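Extracellular subtilisin-like serine proteinase (Vibrio sp. PA-44, PDB 1SH7) probably cleaves peptide bonds as the subtilisin-like catalytic domain of a calcium-binding serine endopeptidase secreted by a cold-adapted bacterium. Local coordinates at residues 23-28 with 270-275; 76-81 with 87-92; 107-112 with 138-143; 113-118 with 149-154. All coordinates share one frame; numbering follows the deposited sequence.

Contact 1 of 4, residues 23-28 with 270-275; sequences NANFDG and YSLADS
L272 reaches across to the carbonyl of N23 with one branch, CD2, which stops 3.7 Å from N23 O. Its CG stands beside the backbone N, anti to the carbonyl carbon (chi1 -57°), and the extended chi2 sends CD1 onward and leaves CD2 to meet residues 23-28. The same methyl lies 4.2 Å from OD1 of N25, whose CB points toward the facing loop. Leucine suits this partly exposed spot because one methyl can pack against N23 O and N25 OD1 while water bridges carry the polar links. One water donates to N23 O and is also bonded to S271 OG, while a second donates to N25 OD1 and accepts from A273 N at 2.9 Å. The contact thus joins the loop beside the first calcium site of this subtilase domain, where N23 N is bonded to the calcium ligand D12, to a loop near the C-terminal end. Nearby, the Y270 hydroxyl donates to the syn lone pair of D274 OD1, the OH and OD1 atoms lying 2.8 Å apart in the plane of the Y270 ring. The other oxygen of D274 makes a salt bridge with R14, which also forms a cation-pi contact with Y270.

Contact 2 of 4, residues 76-81 with 87-92; sequences GTIGGS and KNVNIV
The peptide carbonyl of S81 receives the ammonium group of K87 over its face: NZ sits 51° out of the carbonyl plane, away from either lone pair, and 2.8 Å from S81 O. The edges of this flat group are not used by the lysine. The K87 methylenes run alongside instead, with CD 3.4 Å from S81 O and CG 3.6 Å from G80 O, and a bend at chi4 (-38°) turns NZ onto the oxygen. A lysine serves well here, since its aliphatic stem lines the loop while its charged end gathers carbonyls; NZ also bonds G84 O and, weakly, Q82 O. The loop thereby wrapped up is the turn out of helix 70-79 in the beta-alpha-beta unit of strand 51-56, helix 70-79 and strand 90-95, and the helix starts at H70, a predicted member of the charge relay. G79, whose nearest backbone neighbour across the contact is K87, has no side chain, and CG1 of V89 lies 3.7 Å from its CA, on the side where a CB would clash with it. Chi1 of V89 (77°) sets this methyl between the backbone N and the carbonyl carbon, facing the helix. I78 adds its CG2 to the same apolar patch, 4.1 Å from I91 CD1 and 4.2 Å from V89 CG1, crossing both branched side chains at a slant. I78 and V89 also pack on helix 219-236, against A227 and A231 respectively, whereas R50 NH2 is hydrogen-bonded to both G79 O and V89 O.

Contact 3 of 4, residues 107-112 with 138-143; sequences GVISGV and DSAVQG
Helices 107-112 and 138-143 run almost exactly parallel, their axes 8° apart in direction and 9.3 Å apart at closest approach, with I109 level with A140 and V112 with V141. That spacing suits a small residue on one side, and A140 provides it: its CB points at the partner helix and is received between I109 CG2, at 3.9 Å, and V112 CG1, at 4.1 Å. V112 carries much of the contact from its side. With CG1 anti to its backbone N (chi1 170°), that methyl extends over the backbone of the other helix to within 3.4 Å of A140 O, while both methyls of V112 touch CG2 of V141. The two valines cross nearly at right angles, methyl against methyl. Short and beta-branched, they present methyls close to the backbone, which suits helices at this separation. No hydrogen bond joins the segments; the side-chain contacts are apolar. Both helices cover one side of the central parallel sheet, as connections of an alpha/beta subtilase fold: V112 and V141 both lie on M127 of strand 123-127 and F151 of strand 150-154, while I109 extends the helix pairing to A136 and L137, and V112 extends it to A144.

Contact 4 of 4, residues 113-118 with 149-154; sequences DWVAQN and VSFMLA
V115 is the residue through which helix 113-118 meets V149 and F151. D113 comes first; its CB points away from residues 149-154, and its side chain touches A140 of helix 135-146. W114 follows, packing its broad indole on Y34 of strand 32-37. Next, V115 turns its CB toward residues 149-154. Its CG1 lies anti to the backbone N (chi1 166°), and this one methyl does all the close touching, 4.1 Å from V149 CG1 and 4.2 Å from F151 CZ. The two valines cross at about a right angle; V115 and F151 run past one another in opposite directions, so the phenyl reaches the helix with its far end. A116 then packs its small side chain on A144 of helix 135-146. Q117 closes the turn, its N bonded to D113 O at 2.9 Å. The strand continues to A154, a residue of the pocket occupied by phenylmethanesulfonic acid, but V115 touches V149 and F151, not A154. With nothing but methyl and ring carbons meeting, the contact has no directional bond: helix 105-118 is held against the sheet here by dispersion and the burial of apolar surface.

From the N terminus, the chain first lays down residues 23-28, whose partner comes only after some 240 residues; contact 1 therefore closes a loop containing all the others and joins the two ends of the domain. Contact 2 closes next, as a short turn from helix 70-79 into strand 90-95, and touches contact 1 through D27 O and N88 N, a probable hydrogen bond. Helix 105-118 then opens contacts 3 and 4 in succession, and these cross: helix 135-146 completes the first, strand 150-154 the second. They adjoin where V112 and V141 meet F151. V92 against W114 links contact 2 to contact 4 across the central sheet's surface.

Contact 1 of 4, residues 23-28 with 270-275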
# COMPACT_ATOMS: atom_id res chain seq x y z
N ASN A 23 -3.81 -5.37 17.05
CA ASN A 23 -4.70 -6.50 17.15
C ASN A 23 -5.15 -6.83 15.74
O ASN A 23 -5.39 -5.94 14.94
CB ASN A 23 -5.94 -6.15 17.96
CG ASN A 23 -5.65 -5.87 19.42
OD1 ASN A 23 -6.06 -4.84 19.94
ND2 ASN A 23 -5.03 -6.81 20.09
N ALA A 24 -5.29 -8.10 15.45
CA ALA A 24 -5.73 -8.55 14.12
C ALA A 24 -6.56 -9.84 14.26
O ALA A 24 -6.28 -10.71 15.10
CB ALA A 24 -4.53 -8.81 13.22
N ASN A 25 -7.57 -9.93 13.41
CA ASN A 25 -8.45 -11.10 13.30
C ASN A 25 -8.14 -11.96 12.06
O ASN A 25 -8.62 -13.07 11.90
CB ASN A 25 -9.87 -10.59 13.24
CG ASN A 25 -10.32 -9.97 14.54
OD1 ASN A 25 -10.86 -8.86 14.57
ND2 ASN A 25 -10.10 -10.69 15.62
N PHE A 26 -7.32 -11.41 11.17
CA PHE A 26 -6.93 -12.05 9.93
C PHE A 26 -5.45 -11.74 9.73
O PHE A 26 -4.90 -10.85 10.38
CB PHE A 26 -7.75 -11.52 8.74
CG PHE A 26 -9.21 -11.78 8.86
CD1 PHE A 26 -10.03 -10.90 9.52
CD2 PHE A 26 -9.76 -12.94 8.36
CE1 PHE A 26 -11.40 -11.15 9.64
CE2 PHE A 26 -11.12 -13.21 8.52
CZ PHE A 26 -11.93 -12.32 9.18
N ASP A 27 -4.82 -12.48 8.84
CA ASP A 27 -3.40 -12.25 8.53
C ASP A 27 -3.01 -12.33 7.03
O ASP A 27 -1.85 -12.32 6.70
CB ASP A 27 -2.51 -13.20 9.35
CG ASP A 27 -2.80 -14.65 9.07
OD1 ASP A 27 -2.28 -15.51 9.83
OD2 ASP A 27 -3.53 -15.03 8.12
N GLY A 28 -3.98 -12.40 6.12
CA GLY A 28 -3.68 -12.39 4.69
C GLY A 28 -3.42 -13.77 4.15
O GLY A 28 -3.08 -13.94 2.98
N TYR A 270 -8.36 1.93 8.80
CA TYR A 270 -8.77 1.10 9.91
C TYR A 270 -8.79 -0.34 9.43
O TYR A 270 -9.35 -0.64 8.39
CB TYR A 270 -10.15 1.53 10.42
CG TYR A 270 -10.68 0.82 11.63
CD1 TYR A 270 -10.19 1.08 12.91
CD2 TYR A 270 -11.75 -0.09 11.51
CE1 TYR A 270 -10.74 0.46 14.04
CE2 TYR A 270 -12.28 -0.70 12.61
CZ TYR A 270 -11.77 -0.42 13.89
OH TYR A 270 -12.33 -1.04 14.99
N SER A 271 -8.19 -1.23 10.21
CA SER A 271 -7.83 -2.56 9.74
C SER A 271 -8.86 -3.64 10.09
O SER A 271 -8.74 -4.77 9.60
CB SER A 271 -6.49 -2.96 10.37
OG SER A 271 -6.61 -3.14 11.78
N LEU A 272 -9.82 -3.29 10.94
CA LEU A 272 -10.72 -4.23 11.57
C LEU A 272 -12.11 -4.22 10.93
O LEU A 272 -12.49 -3.25 10.29
CB LEU A 272 -10.83 -3.92 13.06
CG LEU A 272 -9.53 -3.91 13.88
CD1 LEU A 272 -9.81 -3.59 15.38
CD2 LEU A 272 -8.84 -5.26 13.71
N ALA A 273 -12.87 -5.29 11.14
CA ALA A 273 -14.12 -5.50 10.43
C ALA A 273 -15.32 -4.87 11.12
O ALA A 273 -16.22 -5.59 11.56
CB ALA A 273 -14.36 -7.02 10.22
N ASP A 274 -15.37 -3.55 11.19
CA ASP A 274 -16.55 -2.84 11.67
C ASP A 274 -16.61 -1.40 11.11
O ASP A 274 -15.59 -0.87 10.68
CB ASP A 274 -16.64 -2.92 13.20
CG ASP A 274 -15.56 -2.13 13.91
OD1 ASP A 274 -14.43 -2.66 14.14
OD2 ASP A 274 -15.77 -0.95 14.28
N SER A 275 -17.80 -0.78 11.06
CA SER A 275 -17.96 0.48 10.29
C SER A 275 -17.69 1.81 11.04
O SER A 275 -18.21 2.04 12.14
CB SER A 275 -19.32 0.60 9.56
OG SER A 275 -20.25 -0.41 9.86
O HOH W 1 -5.75 -5.81 12.10
O HOH W 2 -11.46 -7.71 11.88

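Contact 2 of 4, residues 76-81 with 87-92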
# COMPACT_ATOMS: atom_id res chain seq x y z
N GLY A 76 7.55 -5.20 3.25
CA GLY A 76 7.57 -5.48 4.69
C GLY A 76 6.38 -4.89 5.45
O GLY A 76 5.90 -5.49 6.42
N THR A 77 5.95 -3.69 5.07
CA THR A 77 4.81 -3.04 5.72
C THR A 77 3.52 -3.82 5.40
O THR A 77 2.69 -4.03 6.26
CB THR A 77 4.73 -1.55 5.33
OG1 THR A 77 5.87 -0.84 5.84
CG2 THR A 77 3.50 -0.85 5.98
N ILE A 78 3.41 -4.37 4.19
CA ILE A 78 2.26 -5.20 3.86
C ILE A 78 2.30 -6.49 4.67
O ILE A 78 1.29 -6.88 5.27
CB ILE A 78 2.22 -5.57 2.37
CG1 ILE A 78 2.21 -4.30 1.49
CG2 ILE A 78 0.98 -6.50 2.07
CD1 ILE A 78 2.22 -4.60 -0.01
N GLY A 79 3.46 -7.15 4.66
CA GLY A 79 3.52 -8.57 5.02
C GLY A 79 4.62 -9.07 5.94
O GLY A 79 4.70 -10.26 6.19
N GLY A 80 5.46 -8.20 6.45
CA GLY A 80 6.51 -8.61 7.37
C GLY A 80 5.96 -9.14 8.67
O GLY A 80 4.99 -8.63 9.20
N SER A 81 6.61 -10.17 9.21
CA SER A 81 6.21 -10.74 10.49
C SER A 81 6.16 -9.72 11.66
O SER A 81 5.18 -9.68 12.42
CB SER A 81 7.17 -11.86 10.86
OG SER A 81 6.81 -12.44 12.08
N LYS A 87 0.34 -10.64 8.34
CA LYS A 87 1.58 -11.33 8.70
C LYS A 87 1.75 -12.73 8.08
O LYS A 87 2.84 -13.34 8.19
CB LYS A 87 1.71 -11.34 10.22
CG LYS A 87 2.05 -9.98 10.81
CD LYS A 87 1.77 -9.94 12.31
CE LYS A 87 2.01 -8.56 12.93
NZ LYS A 87 3.17 -7.75 12.44
N ASN A 88 0.73 -13.22 7.38
CA ASN A 88 0.85 -14.45 6.58
C ASN A 88 0.44 -14.32 5.14
O ASN A 88 0.09 -15.31 4.49
CB ASN A 88 0.12 -15.61 7.28
CG ASN A 88 1.00 -16.30 8.26
OD1 ASN A 88 2.00 -16.92 7.86
ND2 ASN A 88 0.72 -16.13 9.56
N VAL A 89 0.54 -13.11 4.60
CA VAL A 89 0.22 -12.86 3.20
C VAL A 89 1.34 -13.39 2.31
O VAL A 89 2.48 -13.54 2.74
CB VAL A 89 -0.03 -11.33 2.95
CG1 VAL A 89 1.25 -10.57 2.91
CG2 VAL A 89 -0.88 -11.09 1.71
N ASN A 90 0.99 -13.72 1.08
CA ASN A 90 1.98 -14.00 0.06
C ASN A 90 2.42 -12.71 -0.62
O ASN A 90 1.60 -11.83 -0.89
CB ASN A 90 1.42 -14.99 -0.96
CG ASN A 90 1.04 -16.31 -0.33
OD1 ASN A 90 1.92 -17.02 0.12
ND2 ASN A 90 -0.29 -16.62 -0.26
N ILE A 91 3.72 -12.60 -0.90
CA ILE A 91 4.29 -11.43 -1.55
C ILE A 91 4.90 -11.85 -2.88
O ILE A 91 5.62 -12.86 -2.91
CB ILE A 91 5.39 -10.80 -0.64
CG1 ILE A 91 4.80 -10.29 0.70
CG2 ILE A 91 6.15 -9.74 -1.40
CD1 ILE A 91 3.96 -8.97 0.59
N VAL A 92 4.64 -11.08 -3.94
CA VAL A 92 5.25 -11.27 -5.24
C VAL A 92 5.91 -9.98 -5.69
O VAL A 92 5.25 -8.92 -5.72
CB VAL A 92 4.22 -11.79 -6.29
CG1 VAL A 92 4.89 -11.93 -7.65
CG2 VAL A 92 3.64 -13.13 -5.85

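Contact 3 of 4, residues 107-112 with 138-143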
# COMPACT_ATOMS: atom_id res chain seq x y z
N GLY A 107 7.89 0.48 -18.78
CA GLY A 107 8.26 -0.61 -17.89
C GLY A 107 7.26 -0.78 -16.75
O GLY A 107 6.94 -1.88 -16.35
N VAL A 108 6.79 0.33 -16.18
CA VAL A 108 5.74 0.29 -15.16
C VAL A 108 4.43 -0.32 -15.73
O VAL A 108 3.80 -1.19 -15.10
CB VAL A 108 5.51 1.68 -14.52
CG1 VAL A 108 4.39 1.63 -13.51
CG2 VAL A 108 6.80 2.20 -13.86
N ILE A 109 4.04 0.10 -16.94
CA ILE A 109 2.87 -0.47 -17.60
C ILE A 109 3.01 -1.98 -17.78
O ILE A 109 2.07 -2.73 -17.51
CB ILE A 109 2.60 0.27 -19.01
CG1 ILE A 109 2.09 1.67 -18.74
CG2 ILE A 109 1.62 -0.57 -19.93
CD1 ILE A 109 2.12 2.58 -19.94
N SER A 110 4.20 -2.44 -18.17
CA SER A 110 4.44 -3.86 -18.35
C SER A 110 4.22 -4.60 -17.04
O SER A 110 3.66 -5.70 -17.02
CB SER A 110 5.88 -4.13 -18.86
OG SER A 110 6.05 -3.61 -20.17
N GLY A 111 4.68 -4.00 -15.94
CA GLY A 111 4.49 -4.58 -14.62
C GLY A 111 3.00 -4.63 -14.27
O GLY A 111 2.53 -5.62 -13.73
N VAL A 112 2.27 -3.56 -14.59
CA VAL A 112 0.84 -3.48 -14.28
C VAL A 112 0.08 -4.57 -15.07
O VAL A 112 -0.71 -5.33 -14.50
CB VAL A 112 0.28 -2.07 -14.56
CG1 VAL A 112 -1.25 -2.03 -14.48
CG2 VAL A 112 0.93 -1.05 -13.63
N ASP A 138 -2.32 5.43 -16.78
CA ASP A 138 -3.67 5.47 -16.18
C ASP A 138 -4.55 4.39 -16.77
O ASP A 138 -5.30 3.72 -16.06
CB ASP A 138 -4.36 6.81 -16.43
CG ASP A 138 -3.76 7.96 -15.67
OD1 ASP A 138 -2.83 7.75 -14.85
OD2 ASP A 138 -4.21 9.14 -15.81
N SER A 139 -4.49 4.24 -18.09
CA SER A 139 -5.31 3.26 -18.81
C SER A 139 -4.94 1.82 -18.45
O SER A 139 -5.83 0.96 -18.26
CB SER A 139 -5.23 3.52 -20.32
OG SER A 139 -5.83 4.77 -20.59
N ALA A 140 -3.65 1.54 -18.33
CA ALA A 140 -3.19 0.21 -17.90
C ALA A 140 -3.66 -0.12 -16.48
O ALA A 140 -4.06 -1.25 -16.21
CB ALA A 140 -1.68 0.13 -17.98
N VAL A 141 -3.63 0.86 -15.57
CA VAL A 141 -4.04 0.61 -14.20
C VAL A 141 -5.53 0.39 -14.17
O VAL A 141 -6.00 -0.57 -13.54
CB VAL A 141 -3.60 1.75 -13.26
CG1 VAL A 141 -4.25 1.64 -11.89
CG2 VAL A 141 -2.10 1.71 -13.15
N GLN A 142 -6.26 1.23 -14.90
CA GLN A 142 -7.71 1.10 -14.99
C GLN A 142 -8.10 -0.26 -15.52
O GLN A 142 -9.07 -0.86 -15.03
CB GLN A 142 -8.25 2.20 -15.87
CG GLN A 142 -9.75 2.32 -15.89
CD GLN A 142 -10.13 3.70 -16.44
OE1 GLN A 142 -10.34 3.83 -17.64
NE2 GLN A 142 -10.14 4.73 -15.56
N GLY A 143 -7.36 -0.74 -16.51
CA GLY A 143 -7.52 -2.05 -17.08
C GLY A 143 -7.28 -3.21 -16.13
O GLY A 143 -8.05 -4.17 -16.11

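Contact 4 of 4, residues 113-118 with 149-154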
# COMPACT_ATOMS: atom_id res chain seq x y z
N ASP A 113 0.34 -4.66 -16.37
CA ASP A 113 -0.22 -5.67 -17.25
C ASP A 113 0.13 -7.09 -16.77
O ASP A 113 -0.69 -8.01 -16.86
CB ASP A 113 0.32 -5.50 -18.68
CG ASP A 113 -0.26 -4.30 -19.40
OD1 ASP A 113 0.22 -4.06 -20.54
OD2 ASP A 113 -1.20 -3.58 -18.95
N TRP A 114 1.35 -7.28 -16.28
CA TRP A 114 1.79 -8.58 -15.79
C TRP A 114 0.97 -9.05 -14.59
O TRP A 114 0.62 -10.23 -14.47
CB TRP A 114 3.28 -8.52 -15.43
CG TRP A 114 3.86 -9.83 -15.11
CD1 TRP A 114 4.50 -10.67 -15.96
CD2 TRP A 114 3.82 -10.51 -13.84
NE1 TRP A 114 4.91 -11.80 -15.30
CE2 TRP A 114 4.50 -11.73 -14.00
CE3 TRP A 114 3.33 -10.19 -12.57
CZ2 TRP A 114 4.68 -12.63 -12.94
CZ3 TRP A 114 3.49 -11.09 -11.54
CH2 TRP A 114 4.15 -12.29 -11.73
N VAL A 115 0.68 -8.11 -13.70
CA VAL A 115 -0.18 -8.41 -12.54
C VAL A 115 -1.58 -8.78 -13.02
O VAL A 115 -2.13 -9.80 -12.60
CB VAL A 115 -0.20 -7.23 -11.55
CG1 VAL A 115 -1.30 -7.38 -10.55
CG2 VAL A 115 1.17 -7.08 -10.84
N ALA A 116 -2.17 -8.01 -13.93
CA ALA A 116 -3.49 -8.37 -14.45
C ALA A 116 -3.47 -9.78 -15.07
O ALA A 116 -4.37 -10.61 -14.82
CB ALA A 116 -3.97 -7.36 -15.46
N GLN A 117 -2.41 -10.09 -15.81
CA GLN A 117 -2.34 -11.38 -16.51
C GLN A 117 -2.00 -12.57 -15.59
O GLN A 117 -2.36 -13.69 -15.89
CB GLN A 117 -1.34 -11.33 -17.66
CG GLN A 117 -1.77 -10.45 -18.82
CD GLN A 117 -0.61 -10.06 -19.74
OE1 GLN A 117 0.41 -10.75 -19.78
NE2 GLN A 117 -0.77 -8.96 -20.47
N ASN A 118 -1.33 -12.31 -14.46
CA ASN A 118 -0.77 -13.39 -13.67
C ASN A 118 -1.36 -13.56 -12.27
O ASN A 118 -1.00 -14.49 -11.57
CB ASN A 118 0.77 -13.23 -13.58
CG ASN A 118 1.44 -13.45 -14.93
OD1 ASN A 118 1.69 -12.49 -15.69
ND2 ASN A 118 1.70 -14.71 -15.26
N VAL A 149 -8.36 -6.96 -10.03
CA VAL A 149 -7.35 -6.75 -9.00
C VAL A 149 -7.38 -5.32 -8.47
O VAL A 149 -7.22 -4.37 -9.26
CB VAL A 149 -5.95 -7.08 -9.57
CG1 VAL A 149 -4.84 -6.68 -8.59
CG2 VAL A 149 -5.87 -8.56 -9.91
N SER A 150 -7.59 -5.16 -7.16
CA SER A 150 -7.58 -3.83 -6.54
C SER A 150 -6.15 -3.24 -6.55
O SER A 150 -5.18 -3.98 -6.34
CB SER A 150 -8.07 -3.91 -5.09
OG SER A 150 -9.46 -4.20 -5.03
N PHE A 151 -6.03 -1.93 -6.78
CA PHE A 151 -4.75 -1.26 -6.85
C PHE A 151 -4.69 -0.14 -5.81
O PHE A 151 -5.55 0.77 -5.84
CB PHE A 151 -4.50 -0.68 -8.25
CG PHE A 151 -3.80 -1.63 -9.20
CD1 PHE A 151 -4.43 -2.78 -9.63
CD2 PHE A 151 -2.53 -1.37 -9.64
CE1 PHE A 151 -3.83 -3.68 -10.45
CE2 PHE A 151 -1.89 -2.23 -10.48
CZ PHE A 151 -2.54 -3.41 -10.91
N MET A 152 -3.69 -0.23 -4.92
CA MET A 152 -3.36 0.81 -3.94
C MET A 152 -2.23 1.69 -4.52
O MET A 152 -1.23 1.17 -4.96
CB MET A 152 -2.94 0.18 -2.62
CG MET A 152 -3.82 -0.99 -2.13
SD MET A 152 -5.46 -0.50 -1.72
CE MET A 152 -6.37 -1.13 -3.09
N LEU A 153 -2.42 3.01 -4.52
CA LEU A 153 -1.56 3.96 -5.23
C LEU A 153 -1.09 5.08 -4.29
O LEU A 153 -1.90 5.63 -3.58
CB LEU A 153 -2.35 4.61 -6.39
CG LEU A 153 -3.12 3.62 -7.28
CD1 LEU A 153 -4.04 4.38 -8.25
CD2 LEU A 153 -2.18 2.71 -8.02
N ALA A 154 0.21 5.42 -4.30
CA ALA A 154 0.70 6.50 -3.47
C ALA A 154 0.26 7.85 -4.03
O ALA A 154 0.32 8.08 -5.24
CB ALA A 154 2.18 6.45 -3.37